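Local coordinates for phage integrase/site-specific recombinase (Haloarcula marismortui, PDB 3NRW), which probably binds DNA, through this N-terminal core-binding domain among other parts, as a tyrosine recombinase of the phage integrase family acting in DNA integration and recombination, at residues R13-L17 / F32-L36; H38-W42 / E61-R66; M80-K84 / K103-P107. Residues are numbered along the deposited sequence.

Contact 1: R13-L17 / F32-L36; sequences RDRYL and FRYRL
Residues 13-17 and 32-36, from helices 9-20 and 26-45, pack nearly antiparallel as part of the all-helical core-binding domain, of which these are the first two helices. Both segments are regular alpha-helix, with Leu-17 N to Arg-13 O at 3.1 Å and Leu-36 N to Phe-32 O at 2.9 Å. Their axes come within 10.7 Å at 160°, and the register sets Arg-13 against Leu-36 (CA atoms 7.0 Å apart) and Leu-17 against Arg-33 (CA atoms 7.2 Å apart).

Apolar packing fills the interface. Leu-17 (m, t) puts CD2 3.7 Å from Phe-32 CB. Tyr-16, chi1 t, brings CD2 to 3.8 Å from Leu-36 CD1 and CE2 to 4.4 Å from Phe-32 CD1. Trp-86 of helix 73-92 meets both Tyr-16 and Leu-36, so a third helix covers this side.

Charged groups line the outer margin. Arg-13 (t, m, m) folds back so that NE reaches Asp-14 OD1 at 2.8 Å, a salt bridge within its own helix. Arg-33 runs out in t, t before chi3 turns to m, laying its guanidinium face over Leu-17, with NH1 3.5 Å from CD1. Arg-33 NH2 comes within 4.3 Å of Arg-13 NE, two cations approaching without pairing.

No direct hydrogen bond crosses; two waters bridge the polar groups. One links Asp-14 OD1 (3.0 Å) to Arg-33 NH2 (3.1 Å); another accepts from Arg-13 NH1 at 2.7 Å and donates to Arg-33 O at 2.8 Å.

Contact 2: H38-W42 / E61-R66; sequences HFVEW and EYETFR
An aromatic cluster of Phe-39, Trp-42, Tyr-62 and Phe-65 joins helix 26-45 to helix 56-67. Segments 38-42 and 61-66 are both alpha-helical, their axes 11.3 Å apart at closest approach and inclined at 114°. The nearest CA pairs are Phe-39 with Tyr-62 (7.5 Å) and His-38 with Arg-66 (8.3 Å).

Tyr-62, chi1 t, is inserted between neighbouring rings. Its face receives the edge of Phe-39 in a T-shaped pair, centroids 4.8 Å apart and planes at 70°; its own edge meets the face of the Trp-42 six-membered ring, centroids 5.2 Å apart and planes at 64°. Tyr-62 CB adds a CH-pi contact, 3.9 Å from the centroid of that same Trp-42 ring and nearly on its normal. Trp-42 (chi1 t, chi2 87°) also brings CD1 to 3.6 Å from Phe-65 CD1, the two rings lying obliquely.

This steep crossing is part of the helical bundle of a tyrosine recombinase core-binding domain. Within it, Leu-83 of helix 73-92 touches both Phe-39 and Tyr-62, closing the cluster from a third helix.

At the other end of the contact, Arg-66 (m, m, m) curls until its guanidinium lies flat on the His-38 ring, centres 3.7 Å apart and planes at 7°. Arg-66 NE is held by a salt bridge to Glu-79. Tyr-62 OH sits 3.3 Å from His-38 CB.

Contact 3: M80-K84 / K103-P107; sequences MQTLK and KVHVP
Two valines of an extended segment press into the side of a helix. Segment 80-84 is alpha-helical, with Lys-84 N hydrogen-bonded to Met-80 O at 2.8 Å. Segment 103-107 starts at Lys-103 with phi/psi -82/0 and then runs extended, phi/psi -84/118 at Val-104, -87/116 at His-105 and -104/100 at Val-106. It runs back against the helix direction: Val-104 lies by Lys-84 (CA atoms 5.9 Å apart) and Val-106 by Met-80 (CA atoms 5.5 Å apart).

Val-104, chi1 t, is the deepest bump. Val-104 CG1 enters a hollow bounded by Met-80, Leu-83 and Lys-84, 3.9 Å from Met-80 CE and 4.5 Å from Leu-83 CD2. Lys-84, with chi1 t and chi2 p, bends its chain over the valine, so that CE lies 3.7 Å from Val-104 CB and 3.3 Å from Val-104 O.

This is how the chain following helix 73-92, the last helix of the core-binding bundle, doubles back to cover that helix; Val-104 also touches Leu-59 of helix 56-67.

Val-106 fills a shallower dip between Met-80, Gln-81 and Lys-84: CG2 is 4.1 Å from Met-80 O and 4.3 Å from Lys-84 CB, and CG1 is 3.9 Å from Gln-81 OE1. Met-80, a selenomethionine, coils in m, m, m against segment 103-107; its CE meets His-105 O at 3.5 Å and its CG meets Pro-107 CD at 4.0 Å. The His-105 CA-to-CB bond points away from the helix, and its ND1 hydrogen-bonds Glu-63 OE1.

How the contacts relate
The three contacts follow one another in series along the chain, their centres about 12 to 14 Å apart. Helix 26-45 serves contacts 1 and 2, packing on helix 9-20 and then, further along, on helix 56-67. Contact 3 adds helix 73-92 and the segment after it, on the opposite side of the chain's centre from contact 1. Helix 73-92 ties them together: Thr-82 packs on Phe-32 and Leu-36, with Thr-82 OG1 hydrogen-bonded to Arg-35 NH1, while Leu-83 reaches Phe-39 and Tyr-62. Glu-63 OE1 hydrogen-bonds His-105 ND1 across contacts 2 and 3. The result is one compact four-helix core-binding domain; the segment after its last helix, where this fragment ends, folds back onto it.

Contact 1: R13-L17 / F32-L36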
loop_
_atom_site.group_PDB
_atom_site.type_symbol
_atom_site.label_atom_id
_atom_site.label_comp_id
_atom_site.label_asym_id
_atom_site.label_seq_id
_atom_site.Cartn_x
_atom_site.Cartn_y
_atom_site.Cartn_z
ATOM N N ARG A 13 1.743 5.566 5.093
ATOM C CA ARG A 13 2.585 5.744 3.913
ATOM C C ARG A 13 3.873 6.461 4.338
ATOM O O ARG A 13 4.971 5.993 4.030
ATOM C CB ARG A 13 1.823 6.552 2.846
ATOM C CG ARG A 13 2.543 6.770 1.507
ATOM C CD ARG A 13 3.446 8.002 1.544
ATOM N NE ARG A 13 2.806 9.139 2.204
ATOM C CZ ARG A 13 1.828 9.872 1.679
ATOM N NH1 ARG A 13 1.358 9.605 0.464
ATOM N NH2 ARG A 13 1.311 10.872 2.381
ATOM N N ASP A 14 3.743 7.576 5.059
ATOM C CA ASP A 14 4.922 8.322 5.514
ATOM C C ASP A 14 5.814 7.456 6.405
ATOM O O ASP A 14 7.041 7.504 6.304
ATOM C CB ASP A 14 4.539 9.576 6.324
ATOM C CG ASP A 14 3.771 10.618 5.515
ATOM O OD1 ASP A 14 3.872 10.635 4.270
ATOM O OD2 ASP A 14 3.074 11.442 6.146
ATOM N N ARG A 15 5.196 6.677 7.285
ATOM C CA ARG A 15 5.947 5.827 8.203
ATOM C C ARG A 15 6.779 4.802 7.448
ATOM O O ARG A 15 7.945 4.570 7.771
ATOM C CB ARG A 15 4.996 5.110 9.164
ATOM C CG ARG A 15 5.668 4.621 10.437
ATOM C CD ARG A 15 4.700 3.809 11.270
ATOM N NE ARG A 15 5.264 3.389 12.551
ATOM C CZ ARG A 15 5.219 4.111 13.665
ATOM N NH1 ARG A 15 4.638 5.305 13.671
ATOM N NH2 ARG A 15 5.735 3.628 14.786
ATOM N N TYR A 16 6.172 4.194 6.435
ATOM C CA TYR A 16 6.846 3.192 5.626
ATOM C C TYR A 16 8.042 3.783 4.876
ATOM O O TYR A 16 9.133 3.206 4.881
ATOM C CB TYR A 16 5.848 2.576 4.635
ATOM C CG TYR A 16 6.456 1.552 3.705
ATOM C CD1 TYR A 16 7.003 0.366 4.199
ATOM C CD2 TYR A 16 6.500 1.776 2.326
ATOM C CE1 TYR A 16 7.581 -0.574 3.343
ATOM C CE2 TYR A 16 7.076 0.842 1.465
ATOM C CZ TYR A 16 7.615 -0.326 1.979
ATOM O OH TYR A 16 8.206 -1.241 1.136
ATOM N N LEU A 17 7.852 4.938 4.245
ATOM C CA LEU A 17 8.946 5.558 3.494
ATOM C C LEU A 17 10.131 5.896 4.401
ATOM O O LEU A 17 11.285 5.689 4.024
ATOM C CB LEU A 17 8.458 6.821 2.777
ATOM C CG LEU A 17 7.332 6.599 1.760
ATOM C CD1 LEU A 17 7.018 7.920 1.085
ATOM C CD2 LEU A 17 7.733 5.549 0.724
ATOM N N PHE A 32 8.573 4.092 -4.482
ATOM C CA PHE A 32 7.620 3.619 -3.478
ATOM C C PHE A 32 6.593 4.724 -3.251
ATOM O O PHE A 32 5.390 4.464 -3.170
ATOM C CB PHE A 32 8.335 3.317 -2.154
ATOM C CG PHE A 32 9.350 2.209 -2.240
ATOM C CD1 PHE A 32 10.314 2.063 -1.248
ATOM C CD2 PHE A 32 9.343 1.308 -3.298
ATOM C CE1 PHE A 32 11.255 1.033 -1.305
ATOM C CE2 PHE A 32 10.279 0.271 -3.367
ATOM C CZ PHE A 32 11.237 0.138 -2.370
ATOM N N ARG A 33 7.074 5.959 -3.144
ATOM C CA ARG A 33 6.192 7.096 -2.925
ATOM C C ARG A 33 5.193 7.237 -4.067
ATOM O O ARG A 33 3.990 7.357 -3.831
ATOM C CB ARG A 33 6.993 8.394 -2.788
ATOM C CG ARG A 33 6.118 9.637 -2.640
ATOM C CD ARG A 33 6.938 10.912 -2.496
ATOM N NE ARG A 33 7.516 11.053 -1.164
ATOM C CZ ARG A 33 6.809 11.308 -0.066
ATOM N NH1 ARG A 33 7.418 11.418 1.103
ATOM N NH2 ARG A 33 5.492 11.462 -0.138
ATOM N N TYR A 34 5.680 7.218 -5.302
ATOM C CA TYR A 34 4.790 7.368 -6.454
ATOM C C TYR A 34 3.752 6.249 -6.510
ATOM O O TYR A 34 2.573 6.500 -6.770
ATOM C CB TYR A 34 5.600 7.390 -7.753
ATOM C CG TYR A 34 6.668 8.454 -7.776
ATOM C CD1 TYR A 34 7.857 8.257 -8.479
ATOM C CD2 TYR A 34 6.510 9.646 -7.064
ATOM C CE1 TYR A 34 8.862 9.217 -8.468
ATOM C CE2 TYR A 34 7.509 10.610 -7.047
ATOM C CZ TYR A 34 8.683 10.389 -7.747
ATOM O OH TYR A 34 9.686 11.331 -7.710
ATOM N N ARG A 35 4.183 5.018 -6.260
ATOM C CA ARG A 35 3.261 3.892 -6.300
ATOM C C ARG A 35 2.178 3.982 -5.231
ATOM O O ARG A 35 0.996 3.788 -5.522
ATOM C CB ARG A 35 4.024 2.579 -6.142
ATOM C CG ARG A 35 4.970 2.289 -7.292
ATOM C CD ARG A 35 5.918 1.157 -6.947
ATOM N NE ARG A 35 6.859 0.902 -8.031
ATOM C CZ ARG A 35 7.960 0.168 -7.908
ATOM N NH1 ARG A 35 8.271 -0.389 -6.742
ATOM N NH2 ARG A 35 8.752 -0.011 -8.955
ATOM N N LEU A 36 2.579 4.286 -4.003
ATOM C CA LEU A 36 1.629 4.360 -2.902
ATOM C C LEU A 36 0.767 5.605 -2.932
ATOM O O LEU A 36 -0.274 5.651 -2.281
ATOM C CB LEU A 36 2.364 4.256 -1.568
ATOM C CG LEU A 36 3.064 2.911 -1.353
ATOM C CD1 LEU A 36 3.708 2.875 0.021
ATOM C CD2 LEU A 36 2.045 1.777 -1.494
HETATM O O HOH W 1 2.820 8.853 -1.714
HETATM O O HOH W 2 4.046 12.833 2.222
#

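Contact 2: H38-W42 / E61-R66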
loop_
_atom_site.group_PDB
_atom_site.type_symbol
_atom_site.label_atom_id
_atom_site.label_comp_id
_atom_site.label_asym_id
_atom_site.label_seq_id
_atom_site.Cartn_x
_atom_site.Cartn_y
_atom_site.Cartn_z
ATOM N N HIS A 38 -1.038 6.559 -5.280
ATOM C CA HIS A 38 -2.312 6.170 -5.864
ATOM C C HIS A 38 -3.208 5.524 -4.828
ATOM O O HIS A 38 -4.421 5.736 -4.823
ATOM C CB HIS A 38 -2.108 5.209 -7.035
ATOM C CG HIS A 38 -1.340 5.811 -8.166
ATOM N ND1 HIS A 38 -0.004 5.543 -8.386
ATOM C CD2 HIS A 38 -1.699 6.724 -9.097
ATOM C CE1 HIS A 38 0.424 6.269 -9.404
ATOM N NE2 HIS A 38 -0.585 6.993 -9.852
ATOM N N PHE A 39 -2.614 4.733 -3.949
ATOM C CA PHE A 39 -3.404 4.070 -2.934
ATOM C C PHE A 39 -3.926 5.043 -1.882
ATOM O O PHE A 39 -5.088 4.971 -1.484
ATOM C CB PHE A 39 -2.600 2.973 -2.249
ATOM C CG PHE A 39 -3.408 2.181 -1.276
ATOM C CD1 PHE A 39 -3.552 2.609 0.039
ATOM C CD2 PHE A 39 -4.118 1.071 -1.703
ATOM C CE1 PHE A 39 -4.396 1.942 0.916
ATOM C CE2 PHE A 39 -4.966 0.396 -0.834
ATOM C CZ PHE A 39 -5.108 0.836 0.474
ATOM N N VAL A 40 -3.069 5.949 -1.429
ATOM C CA VAL A 40 -3.485 6.909 -0.415
ATOM C C VAL A 40 -4.650 7.770 -0.893
ATOM O O VAL A 40 -5.625 7.948 -0.164
ATOM C CB VAL A 40 -2.312 7.813 0.019
ATOM C CG1 VAL A 40 -2.802 8.882 0.988
ATOM C CG2 VAL A 40 -1.238 6.963 0.688
ATOM N N GLU A 41 -4.567 8.297 -2.114
ATOM C CA GLU A 41 -5.655 9.124 -2.630
ATOM C C GLU A 41 -6.930 8.298 -2.790
ATOM O O GLU A 41 -8.017 8.756 -2.443
ATOM C CB GLU A 41 -5.261 9.770 -3.965
ATOM C CG GLU A 41 -4.594 8.833 -4.951
ATOM C CD GLU A 41 -4.286 9.505 -6.276
ATOM O OE1 GLU A 41 -5.230 10.035 -6.903
ATOM O OE2 GLU A 41 -3.107 9.495 -6.697
ATOM N N TRP A 42 -6.790 7.078 -3.306
ATOM C CA TRP A 42 -7.931 6.189 -3.485
ATOM C C TRP A 42 -8.572 5.861 -2.137
ATOM O O TRP A 42 -9.790 5.969 -1.973
ATOM C CB TRP A 42 -7.484 4.893 -4.173
ATOM C CG TRP A 42 -8.568 3.846 -4.303
ATOM C CD1 TRP A 42 -9.480 3.721 -5.314
ATOM C CD2 TRP A 42 -8.829 2.773 -3.394
ATOM N NE1 TRP A 42 -10.293 2.634 -5.093
ATOM C CE2 TRP A 42 -9.914 2.032 -3.919
ATOM C CE3 TRP A 42 -8.252 2.360 -2.185
ATOM C CZ2 TRP A 42 -10.433 0.906 -3.277
ATOM C CZ3 TRP A 42 -8.771 1.235 -1.542
ATOM C CH2 TRP A 42 -9.851 0.523 -2.094
ATOM N N GLU A 61 -10.735 -4.276 -4.834
ATOM C CA GLU A 61 -11.330 -3.099 -5.443
ATOM C C GLU A 61 -10.205 -2.201 -5.927
ATOM O O GLU A 61 -10.257 -1.664 -7.035
ATOM C CB GLU A 61 -12.189 -2.340 -4.431
ATOM C CG GLU A 61 -13.530 -2.998 -4.142
ATOM C CD GLU A 61 -14.581 -2.667 -5.183
ATOM O OE1 GLU A 61 -15.199 -1.585 -5.078
ATOM O OE2 GLU A 61 -14.782 -3.476 -6.115
ATOM N N TYR A 62 -9.183 -2.041 -5.095
ATOM C CA TYR A 62 -8.062 -1.191 -5.469
ATOM C C TYR A 62 -7.341 -1.747 -6.688
ATOM O O TYR A 62 -7.036 -1.012 -7.633
ATOM C CB TYR A 62 -7.064 -1.054 -4.321
ATOM C CG TYR A 62 -5.888 -0.183 -4.699
ATOM C CD1 TYR A 62 -4.625 -0.731 -4.898
ATOM C CD2 TYR A 62 -6.051 1.184 -4.902
ATOM C CE1 TYR A 62 -3.547 0.064 -5.291
ATOM C CE2 TYR A 62 -4.986 1.990 -5.294
ATOM C CZ TYR A 62 -3.738 1.422 -5.485
ATOM O OH TYR A 62 -2.687 2.215 -5.867
ATOM N N GLU A 63 -7.067 -3.044 -6.673
ATOM C CA GLU A 63 -6.376 -3.654 -7.794
ATOM C C GLU A 63 -7.127 -3.422 -9.102
ATOM O O GLU A 63 -6.534 -3.054 -10.122
ATOM C CB GLU A 63 -6.201 -5.152 -7.557
ATOM C CG GLU A 63 -5.487 -5.860 -8.693
ATOM C CD GLU A 63 -5.328 -7.337 -8.439
ATOM O OE1 GLU A 63 -4.818 -8.032 -9.341
ATOM O OE2 GLU A 63 -5.713 -7.798 -7.343
ATOM N N THR A 64 -8.437 -3.635 -9.072
ATOM C CA THR A 64 -9.258 -3.448 -10.260
ATOM C C THR A 64 -9.256 -1.995 -10.726
ATOM O O THR A 64 -9.243 -1.711 -11.924
ATOM C CB THR A 64 -10.685 -3.906 -9.985
ATOM O OG1 THR A 64 -10.654 -5.293 -9.636
ATOM C CG2 THR A 64 -11.553 -3.719 -11.214
ATOM N N PHE A 65 -9.272 -1.080 -9.766
ATOM C CA PHE A 65 -9.235 0.343 -10.054
ATOM C C PHE A 65 -7.950 0.646 -10.828
ATOM O O PHE A 65 -7.987 1.243 -11.911
ATOM C CB PHE A 65 -9.286 1.112 -8.729
ATOM C CG PHE A 65 -8.886 2.553 -8.832
ATOM C CD1 PHE A 65 -7.668 2.980 -8.308
ATOM C CD2 PHE A 65 -9.735 3.492 -9.413
ATOM C CE1 PHE A 65 -7.300 4.323 -8.355
ATOM C CE2 PHE A 65 -9.378 4.839 -9.466
ATOM C CZ PHE A 65 -8.158 5.257 -8.934
ATOM N N ARG A 66 -6.814 0.211 -10.292
ATOM C CA ARG A 66 -5.533 0.458 -10.952
ATOM C C ARG A 66 -5.451 -0.226 -12.325
ATOM O O ARG A 66 -4.864 0.318 -13.261
ATOM C CB ARG A 66 -4.373 0.002 -10.055
ATOM C CG ARG A 66 -4.236 0.814 -8.762
ATOM C CD ARG A 66 -4.055 2.305 -9.052
ATOM N NE ARG A 66 -2.769 2.585 -9.685
ATOM C CZ ARG A 66 -2.574 3.522 -10.609
ATOM N NH1 ARG A 66 -3.585 4.279 -11.021
ATOM N NH2 ARG A 66 -1.369 3.700 -11.128
#

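Contact 3: M80-K84 / K103-P107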
loop_
_atom_site.group_PDB
_atom_site.type_symbol
_atom_site.label_atom_id
_atom_site.label_comp_id
_atom_site.label_asym_id
_atom_site.label_seq_id
_atom_site.Cartn_x
_atom_site.Cartn_y
_atom_site.Cartn_z
HETATM N N MSE A 80 1.646 -3.284 -7.127
HETATM C CA MSE A 80 0.989 -4.199 -6.201
HETATM C C MSE A 80 2.008 -4.835 -5.260
HETATM O O MSE A 80 1.697 -5.113 -4.102
HETATM C CB MSE A 80 0.219 -5.288 -6.965
HETATM C CG MSE A 80 -0.984 -4.773 -7.777
HETATM SE SE MSE A 80 -2.260 -3.775 -6.712
HETATM C CE MSE A 80 -2.958 -5.196 -5.575
ATOM N N GLN A 81 3.220 -5.061 -5.760
ATOM C CA GLN A 81 4.285 -5.655 -4.955
ATOM C C GLN A 81 4.692 -4.695 -3.838
ATOM O O GLN A 81 4.953 -5.110 -2.706
ATOM C CB GLN A 81 5.499 -5.977 -5.824
ATOM C CG GLN A 81 6.664 -6.567 -5.050
ATOM C CD GLN A 81 6.300 -7.865 -4.356
ATOM O OE1 GLN A 81 5.975 -8.859 -5.005
ATOM N NE2 GLN A 81 6.341 -7.858 -3.026
ATOM N N THR A 82 4.760 -3.407 -4.162
ATOM C CA THR A 82 5.112 -2.425 -3.154
ATOM C C THR A 82 3.960 -2.350 -2.162
ATOM O O THR A 82 4.185 -2.223 -0.964
ATOM C CB THR A 82 5.390 -1.035 -3.770
ATOM O OG1 THR A 82 6.693 -1.032 -4.374
ATOM C CG2 THR A 82 5.339 0.047 -2.698
ATOM N N LEU A 83 2.728 -2.449 -2.655
ATOM C CA LEU A 83 1.564 -2.421 -1.772
ATOM C C LEU A 83 1.689 -3.600 -0.811
ATOM O O LEU A 83 1.470 -3.472 0.395
ATOM C CB LEU A 83 0.261 -2.540 -2.582
ATOM C CG LEU A 83 -1.038 -2.662 -1.773
ATOM C CD1 LEU A 83 -1.170 -1.474 -0.836
ATOM C CD2 LEU A 83 -2.247 -2.742 -2.705
ATOM N N LYS A 84 2.053 -4.753 -1.360
ATOM C CA LYS A 84 2.217 -5.966 -0.566
ATOM C C LYS A 84 3.292 -5.797 0.513
ATOM O O LYS A 84 3.072 -6.133 1.677
ATOM C CB LYS A 84 2.589 -7.142 -1.476
ATOM C CG LYS A 84 2.956 -8.413 -0.723
ATOM C CD LYS A 84 1.727 -9.096 -0.162
ATOM C CE LYS A 84 1.275 -10.237 -1.059
ATOM N NZ LYS A 84 2.220 -11.390 -0.995
ATOM N N LYS A 103 -3.548 -11.373 1.352
ATOM C CA LYS A 103 -4.701 -11.190 0.484
ATOM C C LYS A 103 -4.409 -10.270 -0.697
ATOM O O LYS A 103 -5.281 -10.025 -1.530
ATOM C CB LYS A 103 -5.883 -10.666 1.303
ATOM C CG LYS A 103 -6.348 -11.661 2.356
ATOM C CD LYS A 103 -7.408 -11.090 3.268
ATOM C CE LYS A 103 -7.872 -12.143 4.269
ATOM N NZ LYS A 103 -8.912 -11.611 5.201
ATOM N N VAL A 104 -3.180 -9.765 -0.774
ATOM C CA VAL A 104 -2.792 -8.886 -1.874
ATOM C C VAL A 104 -2.381 -9.712 -3.088
ATOM O O VAL A 104 -1.419 -10.479 -3.034
ATOM C CB VAL A 104 -1.605 -7.974 -1.495
ATOM C CG1 VAL A 104 -1.220 -7.114 -2.691
ATOM C CG2 VAL A 104 -1.977 -7.092 -0.313
ATOM N N HIS A 105 -3.116 -9.543 -4.182
ATOM C CA HIS A 105 -2.838 -10.264 -5.416
ATOM C C HIS A 105 -1.804 -9.531 -6.267
ATOM O O HIS A 105 -2.043 -8.413 -6.730
ATOM C CB HIS A 105 -4.139 -10.457 -6.205
ATOM C CG HIS A 105 -3.957 -11.141 -7.525
ATOM N ND1 HIS A 105 -3.848 -10.452 -8.714
ATOM C CD2 HIS A 105 -3.858 -12.455 -7.842
ATOM C CE1 HIS A 105 -3.691 -11.312 -9.707
ATOM N NE2 HIS A 105 -3.693 -12.533 -9.204
ATOM N N VAL A 106 -0.651 -10.165 -6.463
ATOM C CA VAL A 106 0.414 -9.573 -7.260
ATOM C C VAL A 106 0.474 -10.241 -8.630
ATOM O O VAL A 106 1.023 -11.333 -8.777
ATOM C CB VAL A 106 1.789 -9.719 -6.564
ATOM C CG1 VAL A 106 2.881 -9.100 -7.428
ATOM C CG2 VAL A 106 1.755 -9.039 -5.200
ATOM N N PRO A 107 -0.103 -9.590 -9.652
ATOM C CA PRO A 107 -0.115 -10.124 -11.016
ATOM C C PRO A 107 1.267 -10.074 -11.659
ATOM O O PRO A 107 1.851 -11.110 -11.972
ATOM C CB PRO A 107 -1.120 -9.223 -11.722
ATOM C CG PRO A 107 -0.892 -7.905 -11.051
ATOM C CD PRO A 107 -0.803 -8.294 -9.590
#